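Local coordinates for aldehyde dehydrogenase (Bartonella henselae, PDB 3I44), which probably oxidises aldehydes to carboxylic acids with a nicotinamide cofactor, at residues A276-A281 / R308-Q313; A314-A319 / L411-T416. The protein carries 1 engineered substitution. One frame throughout, in Å; residues are numbered along the deposited sequence.

Contact 1 (A276-A281 / R308-Q313); sequences ANIIFA and RMLVEQ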
loop_
_atom_site.group_PDB
_atom_site.type_symbol
_atom_site.label_atom_id
_atom_site.label_comp_id
_atom_site.label_asym_id
_atom_site.label_seq_id
_atom_site.Cartn_x
_atom_site.Cartn_y
_atom_site.Cartn_z
ATOM N N ALA A 276 10.080 -15.299 16.461
ATOM C CA ALA A 276 11.010 -15.564 17.536
ATOM C C ALA A 276 10.331 -15.307 18.900
ATOM O O ALA A 276 9.547 -14.360 19.048
ATOM C CB ALA A 276 12.198 -14.708 17.383
ATOM N N ASN A 277 10.621 -16.181 19.872
ATOM C CA ASN A 277 10.208 -16.053 21.283
ATOM C C ASN A 277 11.476 -16.005 22.129
ATOM O O ASN A 277 12.121 -17.057 22.371
ATOM C CB ASN A 277 9.343 -17.240 21.709
ATOM C CG ASN A 277 8.699 -17.053 23.098
ATOM O OD1 ASN A 277 8.910 -16.038 23.758
ATOM N ND2 ASN A 277 7.895 -18.040 23.522
ATOM N N ILE A 278 11.839 -14.786 22.547
ATOM C CA ILE A 278 13.031 -14.537 23.315
ATOM C C ILE A 278 12.721 -14.671 24.798
ATOM O O ILE A 278 11.977 -13.857 25.384
ATOM C CB ILE A 278 13.621 -13.156 23.048
ATOM C CG1 ILE A 278 13.987 -13.000 21.574
ATOM C CG2 ILE A 278 14.829 -12.919 23.953
ATOM C CD1 ILE A 278 14.323 -11.513 21.140
ATOM N N ILE A 279 13.293 -15.710 25.401
ATOM C CA ILE A 279 13.017 -16.052 26.818
ATOM C C ILE A 279 14.296 -15.883 27.626
ATOM O O ILE A 279 15.286 -16.586 27.429
ATOM C CB ILE A 279 12.463 -17.458 26.978
ATOM C CG1 ILE A 279 11.249 -17.628 26.050
ATOM C CG2 ILE A 279 12.092 -17.745 28.453
ATOM C CD1 ILE A 279 10.508 -18.944 26.208
ATOM N N PHE A 280 14.274 -14.886 28.492
ATOM C CA PHE A 280 15.382 -14.608 29.384
ATOM C C PHE A 280 15.286 -15.463 30.637
ATOM O O PHE A 280 14.214 -15.956 30.980
ATOM C CB PHE A 280 15.410 -13.126 29.760
ATOM C CG PHE A 280 15.894 -12.241 28.661
ATOM C CD1 PHE A 280 17.258 -12.014 28.486
ATOM C CD2 PHE A 280 14.996 -11.653 27.771
ATOM C CE1 PHE A 280 17.712 -11.206 27.483
ATOM C CE2 PHE A 280 15.451 -10.849 26.739
ATOM C CZ PHE A 280 16.807 -10.606 26.600
ATOM N N ALA A 281 16.435 -15.631 31.308
ATOM C CA ALA A 281 16.513 -16.375 32.586
ATOM C C ALA A 281 15.561 -15.814 33.667
ATOM O O ALA A 281 15.134 -16.525 34.579
ATOM C CB ALA A 281 17.981 -16.414 33.104
ATOM N N ARG A 308 10.479 -20.161 16.813
ATOM C CA ARG A 308 11.908 -20.125 17.139
ATOM C C ARG A 308 12.054 -19.634 18.569
ATOM O O ARG A 308 11.838 -18.446 18.862
ATOM C CB ARG A 308 12.695 -19.213 16.208
ATOM C CG ARG A 308 12.718 -19.686 14.749
ATOM C CD ARG A 308 13.494 -18.688 13.905
ATOM N NE ARG A 308 12.826 -17.379 13.860
ATOM C CZ ARG A 308 13.439 -16.197 13.842
ATOM N NH1 ARG A 308 14.760 -16.108 13.873
ATOM N NH2 ARG A 308 12.713 -15.077 13.842
ATOM N N MET A 309 12.388 -20.545 19.474
ATOM C CA MET A 309 12.536 -20.177 20.871
ATOM C C MET A 309 13.999 -19.909 21.143
ATOM O O MET A 309 14.830 -20.837 21.075
ATOM C CB MET A 309 11.986 -21.269 21.768
ATOM C CG MET A 309 11.924 -20.886 23.267
ATOM S SD MET A 309 11.282 -22.221 24.342
ATOM C CE MET A 309 9.517 -22.118 24.148
ATOM N N LEU A 310 14.315 -18.648 21.456
ATOM C CA LEU A 310 15.691 -18.207 21.690
ATOM C C LEU A 310 15.830 -18.028 23.194
ATOM O O LEU A 310 15.167 -17.175 23.782
ATOM C CB LEU A 310 16.010 -16.918 20.913
ATOM C CG LEU A 310 15.448 -16.783 19.470
ATOM C CD1 LEU A 310 15.809 -15.443 18.879
ATOM C CD2 LEU A 310 15.929 -17.902 18.536
ATOM N N VAL A 311 16.646 -18.876 23.817
ATOM C CA VAL A 311 16.727 -18.968 25.276
ATOM C C VAL A 311 18.087 -18.535 25.824
ATOM O O VAL A 311 19.153 -18.950 25.324
ATOM C CB VAL A 311 16.415 -20.393 25.758
ATOM C CG1 VAL A 311 16.343 -20.441 27.302
ATOM C CG2 VAL A 311 15.096 -20.880 25.147
ATOM N N GLU A 312 18.057 -17.683 26.839
ATOM C CA GLU A 312 19.288 -17.254 27.484
ATOM C C GLU A 312 20.076 -18.502 27.968
ATOM O O GLU A 312 19.497 -19.485 28.434
ATOM C CB GLU A 312 18.978 -16.274 28.613
ATOM C CG GLU A 312 20.195 -15.593 29.231
ATOM C CD GLU A 312 19.821 -14.361 30.087
ATOM O OE1 GLU A 312 20.673 -13.478 30.220
ATOM O OE2 GLU A 312 18.675 -14.237 30.582
ATOM N N GLN A 313 21.395 -18.485 27.781
ATOM C CA GLN A 313 22.249 -19.675 28.019
ATOM C C GLN A 313 21.974 -20.328 29.368
ATOM O O GLN A 313 21.723 -21.533 29.434
ATOM C CB GLN A 313 23.740 -19.311 27.906
ATOM C CG GLN A 313 24.686 -20.515 27.973
ATOM C CD GLN A 313 24.483 -21.462 26.813
ATOM O OE1 GLN A 313 24.034 -22.598 26.991
ATOM N NE2 GLN A 313 24.794 -20.990 25.606
#

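Contact 2 (A314-A319 / L411-T416); sequences AIYDKA and LLPFNT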
loop_
_atom_site.group_PDB
_atom_site.type_symbol
_atom_site.label_atom_id
_atom_site.label_comp_id
_atom_site.label_asym_id
_atom_site.label_seq_id
_atom_site.Cartn_x
_atom_site.Cartn_y
_atom_site.Cartn_z
ATOM N N ALA A 314 21.948 -19.508 30.422
ATOM C CA ALA A 314 21.677 -19.980 31.793
ATOM C C ALA A 314 20.463 -20.906 31.927
ATOM O O ALA A 314 20.482 -21.755 32.774
ATOM C CB ALA A 314 21.529 -18.796 32.750
ATOM N N ILE A 315 19.402 -20.754 31.123
ATOM C CA ILE A 315 18.206 -21.623 31.281
ATOM C C ILE A 315 17.928 -22.515 30.061
ATOM O O ILE A 315 16.847 -23.105 29.919
ATOM C CB ILE A 315 16.931 -20.829 31.673
ATOM C CG1 ILE A 315 16.654 -19.736 30.646
ATOM C CG2 ILE A 315 17.068 -20.221 33.123
ATOM C CD1 ILE A 315 15.201 -19.373 30.521
ATOM N N TYR A 316 18.933 -22.643 29.200
ATOM C CA TYR A 316 18.821 -23.442 27.982
ATOM C C TYR A 316 18.537 -24.925 28.269
ATOM O O TYR A 316 17.627 -25.520 27.680
ATOM C CB TYR A 316 20.107 -23.266 27.161
ATOM C CG TYR A 316 20.112 -23.951 25.820
ATOM C CD1 TYR A 316 19.025 -23.846 24.955
ATOM C CD2 TYR A 316 21.228 -24.697 25.399
ATOM C CE1 TYR A 316 19.041 -24.471 23.716
ATOM C CE2 TYR A 316 21.257 -25.313 24.152
ATOM C CZ TYR A 316 20.162 -25.204 23.318
ATOM O OH TYR A 316 20.171 -25.817 22.098
ATOM N N ASP A 317 19.291 -25.532 29.184
ATOM C CA ASP A 317 19.026 -26.938 29.551
ATOM C C ASP A 317 17.630 -27.106 30.127
ATOM O O ASP A 317 16.896 -28.052 29.756
ATOM C CB ASP A 317 20.095 -27.479 30.533
ATOM C CG ASP A 317 21.441 -27.737 29.859
ATOM O OD1 ASP A 317 21.526 -27.828 28.605
ATOM O OD2 ASP A 317 22.440 -27.851 30.598
ATOM N N LYS A 318 17.242 -26.180 31.005
ATOM C CA LYS A 318 15.865 -26.167 31.529
ATOM C C LYS A 318 14.798 -26.043 30.415
ATOM O O LYS A 318 13.754 -26.722 30.432
ATOM C CB LYS A 318 15.698 -25.038 32.555
ATOM C CG LYS A 318 14.307 -24.971 33.153
ATOM C CD LYS A 318 14.291 -24.058 34.364
ATOM C CE LYS A 318 12.952 -24.120 35.071
ATOM N NZ LYS A 318 13.013 -23.369 36.381
ATOM N N ALA A 319 15.070 -25.184 29.436
ATOM C CA ALA A 319 14.158 -25.013 28.297
ATOM C C ALA A 319 13.970 -26.320 27.520
ATOM O O ALA A 319 12.828 -26.728 27.216
ATOM C CB ALA A 319 14.650 -23.881 27.372
ATOM N N LEU A 411 14.598 -24.791 19.211
ATOM C CA LEU A 411 15.293 -24.099 20.321
ATOM C C LEU A 411 16.740 -23.874 19.992
ATOM O O LEU A 411 17.401 -24.751 19.393
ATOM C CB LEU A 411 15.278 -24.923 21.626
ATOM C CG LEU A 411 14.091 -24.868 22.563
ATOM C CD1 LEU A 411 12.866 -25.256 21.775
ATOM C CD2 LEU A 411 14.299 -25.801 23.776
ATOM N N LEU A 412 17.242 -22.734 20.433
ATOM C CA LEU A 412 18.660 -22.443 20.419
ATOM C C LEU A 412 18.967 -21.401 21.506
ATOM O O LEU A 412 18.075 -20.672 21.932
ATOM C CB LEU A 412 19.091 -21.932 19.061
ATOM C CG LEU A 412 18.273 -20.819 18.406
ATOM C CD1 LEU A 412 19.189 -20.079 17.472
ATOM C CD2 LEU A 412 16.996 -21.354 17.638
ATOM N N PRO A 413 20.215 -21.357 21.986
ATOM C CA PRO A 413 20.581 -20.422 23.048
ATOM C C PRO A 413 21.134 -19.104 22.547
ATOM O O PRO A 413 21.543 -18.987 21.387
ATOM C CB PRO A 413 21.684 -21.171 23.793
ATOM C CG PRO A 413 22.411 -21.884 22.696
ATOM C CD PRO A 413 21.322 -22.279 21.674
ATOM N N PHE A 414 21.125 -18.101 23.420
ATOM C CA PHE A 414 21.884 -16.881 23.180
ATOM C C PHE A 414 22.607 -16.485 24.451
ATOM O O PHE A 414 22.218 -16.895 25.538
ATOM C CB PHE A 414 21.003 -15.737 22.675
ATOM C CG PHE A 414 20.042 -15.205 23.690
ATOM C CD1 PHE A 414 20.425 -14.185 24.570
ATOM C CD2 PHE A 414 18.755 -15.711 23.774
ATOM C CE1 PHE A 414 19.529 -13.690 25.515
ATOM C CE2 PHE A 414 17.855 -15.219 24.711
ATOM C CZ PHE A 414 18.236 -14.200 25.573
ATOM N N ASN A 415 23.638 -15.660 24.288
ATOM C CA ASN A 415 24.453 -15.188 25.396
ATOM C C ASN A 415 24.308 -13.713 25.711
ATOM O O ASN A 415 24.422 -13.339 26.868
ATOM C CB ASN A 415 25.912 -15.518 25.119
ATOM C CG ASN A 415 26.172 -17.011 25.143
ATOM O OD1 ASN A 415 26.050 -17.656 26.188
ATOM N ND2 ASN A 415 26.499 -17.575 23.979
ATOM N N THR A 416 24.055 -12.873 24.713
ATOM C CA THR A 416 23.861 -11.453 24.964
ATOM C C THR A 416 22.557 -10.931 24.359
ATOM O O THR A 416 21.943 -11.569 23.472
ATOM C CB THR A 416 24.991 -10.627 24.354
ATOM O OG1 THR A 416 24.962 -10.800 22.936
ATOM C CG2 THR A 416 26.364 -11.031 24.909
#

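Contact 1 (A276-A281 / R308-Q313)
Glu-312 reaches from the end of strand 308-312 to the turn that follows strand 276-279. Glu-312 CB lies 3.9 Å from Ile-279 O. CG stands anti to the backbone N (chi1 -171°), and the chain runs on extended until Glu-312 CD comes 3.8 Å from Phe-280 CD1. At the tip, Glu-312 OE2 takes the N-H of Ala-281 on its anti lone pair, 2.7 Å from Ala-281 N and nearly straight (165°). In the plane of the Phe-280 ring, at its edge, Glu-312 OE2 also lies 3.4 Å from Phe-280 CD1, with the carboxylate turned almost perpendicular to the ring. Behind this clasp the strands run parallel, joined by backbone bonds such as Asn-277 N to Arg-308 O at 2.8 Å. On one face of the sheet Leu-310 CD1 touches both Ala-276 CB (4.0 Å) and Ile-278 CG1 (4.1 Å), and Ala-276 CB lies over a face of the Arg-308 guanidinium, whose NH2 is bonded to the carbonyls of Lys-274 and Ala-424. On the other face the Ile-279 and Met-309 side chains cross at a slant, Ile-279 CD1 lying 3.8 Å from Met-309 CG. With helix 287-296 between them, the strands form a beta-alpha-beta unit of the seven-stranded sheet. The carboxylate thus extends the backbone bonding past strand 276-279, and its charge probably gains from meeting an N-H and the electropositive rim of a ring.

Contact 2 (A314-A319 / L411-T416)
Tyr-316 OH is hydrogen-bonded to Asp-392 OD1, just past strand 388-391, and also packs against Pro-413 CD at 3.7 Å. The phenol gets there from the first turn of helix 316-329: with CG anti to the backbone N (chi1 -176°), the ring is carried toward strand 408-414. Pro-413 covers one face of it. Pro-413 CB stands over the centre of the Tyr-316 ring, 3.8 Å from the centroid and 12° off the normal, a CH-pi contact, while the pyrrolidine extends toward the phenol end, bringing Pro-413 CD within 3.6 Å of Tyr-316 CZ. Leu-411 CB lies at the ring edge near the plane, 4.3 Å from Tyr-316 CE1. One turn further along the helix, Leu-411 CD2 touches Ala-319, 3.8 Å from its backbone C and 4.1 Å from its CB. Helix 316-329 is thereby packed on the face of the sheet that carries Leu-411 and Pro-413. The two segments meet by CH-pi and van der Waals packing, without a hydrogen bond between them; the polar end of the tyrosine is satisfied beyond them, and the bond to Asp-392 and the proline beneath the ring would be expected to limit rotation of the phenol.

How the contacts relate
Contacts 1 and 2 have centres about 6 Å apart and share one sheet, in which strand 308-312 lies between strands 276-279 and 408-414. Two probable hydrogen bonds join them: Val-311 O to Phe-414 N and Gln-313 N to Phe-414 O, each 2.9 Å long. Phe-414 also meets Phe-280 edge-to-face and packs its CE2 3.3 Å from Glu-312 N, while Ile-315 touches Ala-281. The chain passes through a short connection, 313-315, into helix 316-329; contact 1 pairs strand 308-312 with 276-279, and contact 2 packs the helix that follows on the other neighbouring strand, 408-414. None of the sodium ligands, Ile-46, Glu-112 and Ile-199, belongs to either contact.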